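Local coordinates for bromodomain factor 2 protein (Trypanosoma cruzi, PDB 6NIM), which probably binds acetylated lysines, such as those of histone tails, through its bromodomain, and was crystallised with the bromodomain inhibitor bromosporine, at residues K13-A18 with C111-D116; G9-A14 with Q59-G64. All blocks are in the same frame, centred on the assembly; numbering follows the deposited sequence.

Contact 1: K13-A18 with C111-D116; sequences KARCLA and CGLSVD
Arg-15 and Cys-111 bring the first turns of helix 13-26 against the loop that leaves helix 92-110, two helices of the bromodomain's left-handed four-helix bundle. Helix 92-110 closes in a Schellman motif, with Gly-112 as its C-prime residue at positive phi (84°), and the chain that turns away there carries Leu-113 back to the first helix. The arginine chain, extended from CG to NE, passes beside this turn: its CG lies 3.4 Å from Cys-111 O, and farther out NH1 reaches 3.5 Å from Gly-112 CA. Cys-111 O sits at the edge of the guanidinium, in its plane and 3.6 Å from Arg-15 NH1; the carbonyl would be weakly attracted electrostatically, with no hydrogen bond formed. Leu-113 meets the helix with one methyl, CD2, which contacts Arg-15 CB at 3.7 Å and also the sulfur of Cys-16. Leu-113 is buried, also touching Phe-19 of helix 13-26 and Asp-69 at the start of helix 69-86. One turn along from Arg-15, Cys-111 directs its thiol at Ala-18. With chi1 at -63°, SG stands anti to the carbonyl carbon of Cys-111 and rests 3.8 Å from Ala-18 C and 4.2 Å from Ala-18 CB.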
loop_
_atom_site.group_PDB
_atom_site.type_symbol
_atom_site.label_atom_id
_atom_site.label_comp_id
_atom_site.label_asym_id
_atom_site.label_seq_id
_atom_site.Cartn_x
_atom_site.Cartn_y
_atom_site.Cartn_z
ATOM N N LYS A 13 2.722 -9.864 19.386
ATOM C CA LYS A 13 3.596 -10.750 18.598
ATOM C C LYS A 13 2.895 -12.108 18.450
ATOM O O LYS A 13 2.986 -12.686 17.369
ATOM C CB LYS A 13 4.967 -10.943 19.232
ATOM C CG LYS A 13 5.883 -9.738 19.259
ATOM C CD LYS A 13 7.298 -10.215 19.627
ATOM C CE LYS A 13 8.319 -9.113 19.707
ATOM N NZ LYS A 13 9.599 -9.673 20.187
ATOM N N ALA A 14 2.262 -12.644 19.493
ATOM C CA ALA A 14 1.688 -14.012 19.386
ATOM C C ALA A 14 0.669 -14.006 18.244
ATOM O O ALA A 14 0.725 -14.906 17.382
ATOM C CB ALA A 14 1.064 -14.457 20.691
ATOM N N ARG A 15 -0.232 -13.029 18.246
ATOM C CA ARG A 15 -1.369 -13.008 17.279
ATOM C C ARG A 15 -0.837 -12.676 15.883
ATOM O O ARG A 15 -1.306 -13.280 14.910
ATOM C CB ARG A 15 -2.427 -12.012 17.725
ATOM C CG ARG A 15 -3.147 -12.411 19.000
ATOM C CD ARG A 15 -4.000 -11.230 19.382
ATOM N NE ARG A 15 -4.530 -11.308 20.716
ATOM C CZ ARG A 15 -5.596 -12.009 21.035
ATOM N NH1 ARG A 15 -6.191 -12.732 20.104
ATOM N NH2 ARG A 15 -6.070 -11.994 22.270
ATOM N N CYS A 16 0.146 -11.787 15.775
ATOM C CA CYS A 16 0.760 -11.500 14.456
ATOM C C CYS A 16 1.466 -12.745 13.915
ATOM O O CYS A 16 1.435 -12.967 12.705
ATOM C CB CYS A 16 1.708 -10.315 14.529
ATOM S SG CYS A 16 0.834 -8.750 14.721
ATOM N N LEU A 17 2.221 -13.475 14.745
ATOM C CA LEU A 17 2.901 -14.700 14.290
ATOM C C LEU A 17 1.857 -15.744 13.888
ATOM O O LEU A 17 2.089 -16.434 12.880
ATOM C CB LEU A 17 3.848 -15.223 15.382
ATOM C CG LEU A 17 5.087 -14.350 15.539
ATOM C CD1 LEU A 17 5.825 -14.669 16.839
ATOM C CD2 LEU A 17 6.011 -14.509 14.329
ATOM N N ALA A 18 0.750 -15.844 14.638
ATOM C CA ALA A 18 -0.317 -16.829 14.331
ATOM C C ALA A 18 -0.870 -16.489 12.947
ATOM O O ALA A 18 -1.112 -17.399 12.119
ATOM C CB ALA A 18 -1.398 -16.789 15.383
ATOM N N CYS A 111 -7.422 -14.688 13.829
ATOM C CA CYS A 111 -6.271 -14.752 14.782
ATOM C C CYS A 111 -6.402 -13.701 15.898
ATOM O O CYS A 111 -5.441 -13.552 16.706
ATOM C CB CYS A 111 -4.948 -14.635 14.040
ATOM S SG CYS A 111 -4.656 -15.996 12.886
ATOM N N GLY A 112 -7.548 -13.035 16.015
ATOM C CA GLY A 112 -7.839 -12.116 17.124
ATOM C C GLY A 112 -7.291 -10.720 16.885
ATOM O O GLY A 112 -7.264 -9.953 17.832
ATOM N N LEU A 113 -6.832 -10.409 15.676
ATOM C CA LEU A 113 -6.279 -9.079 15.359
ATOM C C LEU A 113 -7.413 -8.140 14.984
ATOM O O LEU A 113 -8.375 -8.591 14.323
ATOM C CB LEU A 113 -5.288 -9.204 14.202
ATOM C CG LEU A 113 -4.000 -9.942 14.554
ATOM C CD1 LEU A 113 -3.204 -10.235 13.315
ATOM C CD2 LEU A 113 -3.165 -9.117 15.515
ATOM N N SER A 114 -7.244 -6.863 15.290
ATOM C CA SER A 114 -8.194 -5.817 14.835
ATOM C C SER A 114 -7.796 -5.430 13.411
ATOM O O SER A 114 -6.596 -5.397 13.153
ATOM C CB SER A 114 -8.154 -4.637 15.749
ATOM O OG SER A 114 -8.787 -5.002 16.959
ATOM N N VAL A 115 -8.761 -5.078 12.571
ATOM C CA VAL A 115 -8.459 -4.630 11.181
ATOM C C VAL A 115 -9.133 -3.270 10.950
ATOM O O VAL A 115 -10.170 -2.969 11.594
ATOM C CB VAL A 115 -8.860 -5.680 10.136
ATOM C CG1 VAL A 115 -8.212 -7.033 10.405
ATOM C CG2 VAL A 115 -10.355 -5.815 10.003
ATOM N N ASP A 116 -8.562 -2.494 10.047
ATOM C CA ASP A 116 -9.154 -1.204 9.592
ATOM C C ASP A 116 -9.655 -1.435 8.164
ATOM O O ASP A 116 -8.880 -1.275 7.219
ATOM C CB ASP A 116 -8.102 -0.106 9.761
ATOM C CG ASP A 116 -8.618 1.281 9.457
ATOM O OD1 ASP A 116 -9.657 1.394 8.748
ATOM O OD2 ASP A 116 -7.994 2.212 9.948
#

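Contact 2: G9-A14 with Q59-G64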
loop_
_atom_site.group_PDB
_atom_site.type_symbol
_atom_site.label_atom_id
_atom_site.label_comp_id
_atom_site.label_asym_id
_atom_site.label_seq_id
_atom_site.Cartn_x
_atom_site.Cartn_y
_atom_site.Cartn_z
ATOM N N GLY A 9 -1.725 0.407 18.806
ATOM C CA GLY A 9 -0.311 0.691 18.427
ATOM C C GLY A 9 0.696 -0.296 19.023
ATOM O O GLY A 9 1.861 -0.237 18.617
ATOM N N THR A 10 0.296 -1.164 19.957
ATOM C CA THR A 10 1.168 -2.214 20.551
ATOM C C THR A 10 1.309 -3.351 19.522
ATOM O O THR A 10 0.332 -3.614 18.774
ATOM C CB THR A 10 0.623 -2.671 21.913
ATOM N N LEU A 11 2.514 -3.906 19.372
ATOM C CA LEU A 11 2.727 -5.119 18.541
ATOM C C LEU A 11 2.339 -6.327 19.390
ATOM O O LEU A 11 2.978 -6.566 20.429
ATOM C CB LEU A 11 4.176 -5.238 18.081
ATOM C CG LEU A 11 4.453 -6.444 17.181
ATOM C CD1 LEU A 11 3.726 -6.287 15.849
ATOM C CD2 LEU A 11 5.935 -6.659 16.948
ATOM N N ASP A 12 1.335 -7.061 18.936
ATOM C CA ASP A 12 0.860 -8.303 19.591
ATOM C C ASP A 12 1.564 -9.450 18.881
ATOM O O ASP A 12 1.083 -9.896 17.852
ATOM C CB ASP A 12 -0.668 -8.298 19.626
ATOM C CG ASP A 12 -1.188 -7.045 20.305
ATOM O OD1 ASP A 12 -0.704 -6.753 21.448
ATOM O OD2 ASP A 12 -2.012 -6.333 19.678
ATOM N N LYS A 13 2.722 -9.864 19.386
ATOM C CA LYS A 13 3.596 -10.750 18.598
ATOM C C LYS A 13 2.895 -12.108 18.450
ATOM O O LYS A 13 2.986 -12.686 17.369
ATOM C CB LYS A 13 4.967 -10.943 19.232
ATOM C CG LYS A 13 5.883 -9.738 19.259
ATOM C CD LYS A 13 7.298 -10.215 19.627
ATOM C CE LYS A 13 8.319 -9.113 19.707
ATOM N NZ LYS A 13 9.599 -9.673 20.187
ATOM N N ALA A 14 2.262 -12.644 19.493
ATOM C CA ALA A 14 1.688 -14.012 19.386
ATOM C C ALA A 14 0.669 -14.006 18.244
ATOM O O ALA A 14 0.725 -14.906 17.382
ATOM C CB ALA A 14 1.064 -14.457 20.691
ATOM N N GLN A 59 10.307 -12.703 10.794
ATOM C CA GLN A 59 11.549 -12.202 11.458
ATOM C C GLN A 59 11.334 -10.785 11.987
ATOM O O GLN A 59 11.839 -10.489 13.087
ATOM C CB GLN A 59 12.741 -12.300 10.509
ATOM C CG GLN A 59 13.092 -13.752 10.249
ATOM C CD GLN A 59 14.287 -13.938 9.355
ATOM O OE1 GLN A 59 14.407 -13.317 8.299
ATOM N NE2 GLN A 59 15.172 -14.825 9.776
ATOM N N GLY A 60 10.610 -9.943 11.254
ATOM C CA GLY A 60 10.350 -8.544 11.635
ATOM C C GLY A 60 9.454 -8.454 12.869
ATOM O O GLY A 60 9.623 -7.535 13.714
ATOM N N ILE A 61 8.486 -9.353 12.973
ATOM C CA ILE A 61 7.641 -9.460 14.197
ATOM C C ILE A 61 8.573 -9.882 15.322
ATOM O O ILE A 61 8.507 -9.276 16.381
ATOM C CB ILE A 61 6.492 -10.475 14.054
ATOM C CG1 ILE A 61 5.518 -10.098 12.933
ATOM C CG2 ILE A 61 5.758 -10.638 15.391
ATOM C CD1 ILE A 61 4.702 -11.256 12.368
ATOM N N GLU A 62 9.319 -10.956 15.113
ATOM C CA GLU A 62 10.134 -11.565 16.208
ATOM C C GLU A 62 11.093 -10.515 16.778
ATOM O O GLU A 62 11.309 -10.472 18.027
ATOM C CB GLU A 62 10.892 -12.787 15.690
ATOM C CG GLU A 62 10.017 -14.021 15.499
ATOM C CD GLU A 62 10.718 -15.165 14.788
ATOM O OE1 GLU A 62 11.810 -14.938 14.222
ATOM O OE2 GLU A 62 10.176 -16.275 14.765
ATOM N N SER A 63 11.679 -9.699 15.905
ATOM C CA SER A 63 12.734 -8.721 16.274
ATOM C C SER A 63 12.116 -7.448 16.854
ATOM O O SER A 63 12.877 -6.575 17.319
ATOM C CB SER A 63 13.582 -8.389 15.077
ATOM O OG SER A 63 12.815 -7.623 14.137
ATOM N N GLY A 64 10.808 -7.272 16.743
ATOM C CA GLY A 64 10.149 -6.006 17.095
ATOM C C GLY A 64 10.417 -4.919 16.071
ATOM O O GLY A 64 10.297 -3.729 16.436
#
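Lys-13 and Ile-61 run alongside each other with their side chains pointing opposite ways where the start of helix 13-26 meets the end of helix 54-62, at one end of the bromodomain bundle. The lysine chain is fully extended beyond CG, and its methylenes run past Ile-61 O, CE coming within 3.3 Å. The same chain delivers NZ to Glu-62 O in a 2.9 Å hydrogen bond. The ammonium stands above that carbonyl plane, 46° out of it, and the C=O...N angle is 131°. The carboxylate of Glu-62 pairs with Arg-58 in a salt bridge. Ile-61 offers its CG2 branch to the base of the lysine, 3.9 Å from Lys-13 CB. Leu-11 comes in from the chain ahead of the helix; CG is anti to its backbone N (chi1 -178°), and the CD2 methyl lies 3.7 Å from Ile-61 O and 4.3 Å from Ile-61 CG2. Tyr-66 and Val-72 touch both Leu-11 and Ile-61, continuing this apolar patch. Gly-64, at positive phi, closes helix 54-62 with a Schellman motif. Carbonyls in the last turn would be made more negative by the helix dipole, which should favour the ammonium at Glu-62 O.

The segments of contacts 1 and 2 overlap at Lys-13 and Ala-14, of which only Lys-13 touches a partner segment, in contact 2. Against the start of helix 13-26 lie the loop just after helix 92-110 in contact 1 and the end of helix 54-62 in contact 2. Both helices end in a Schellman motif with a glycine at positive phi. Contact 1 is partly buried, whereas contact 2 is a surface contact with one buried residue, Ile-61. The first has no hydrogen bond between its segments and relies on packing of sulfur, methyl and arginine methylenes; the second adds a lysine-to-carbonyl bond. Their apolar parts merge, Cys-16 SG lying 4.0 Å from Leu-11 CD1.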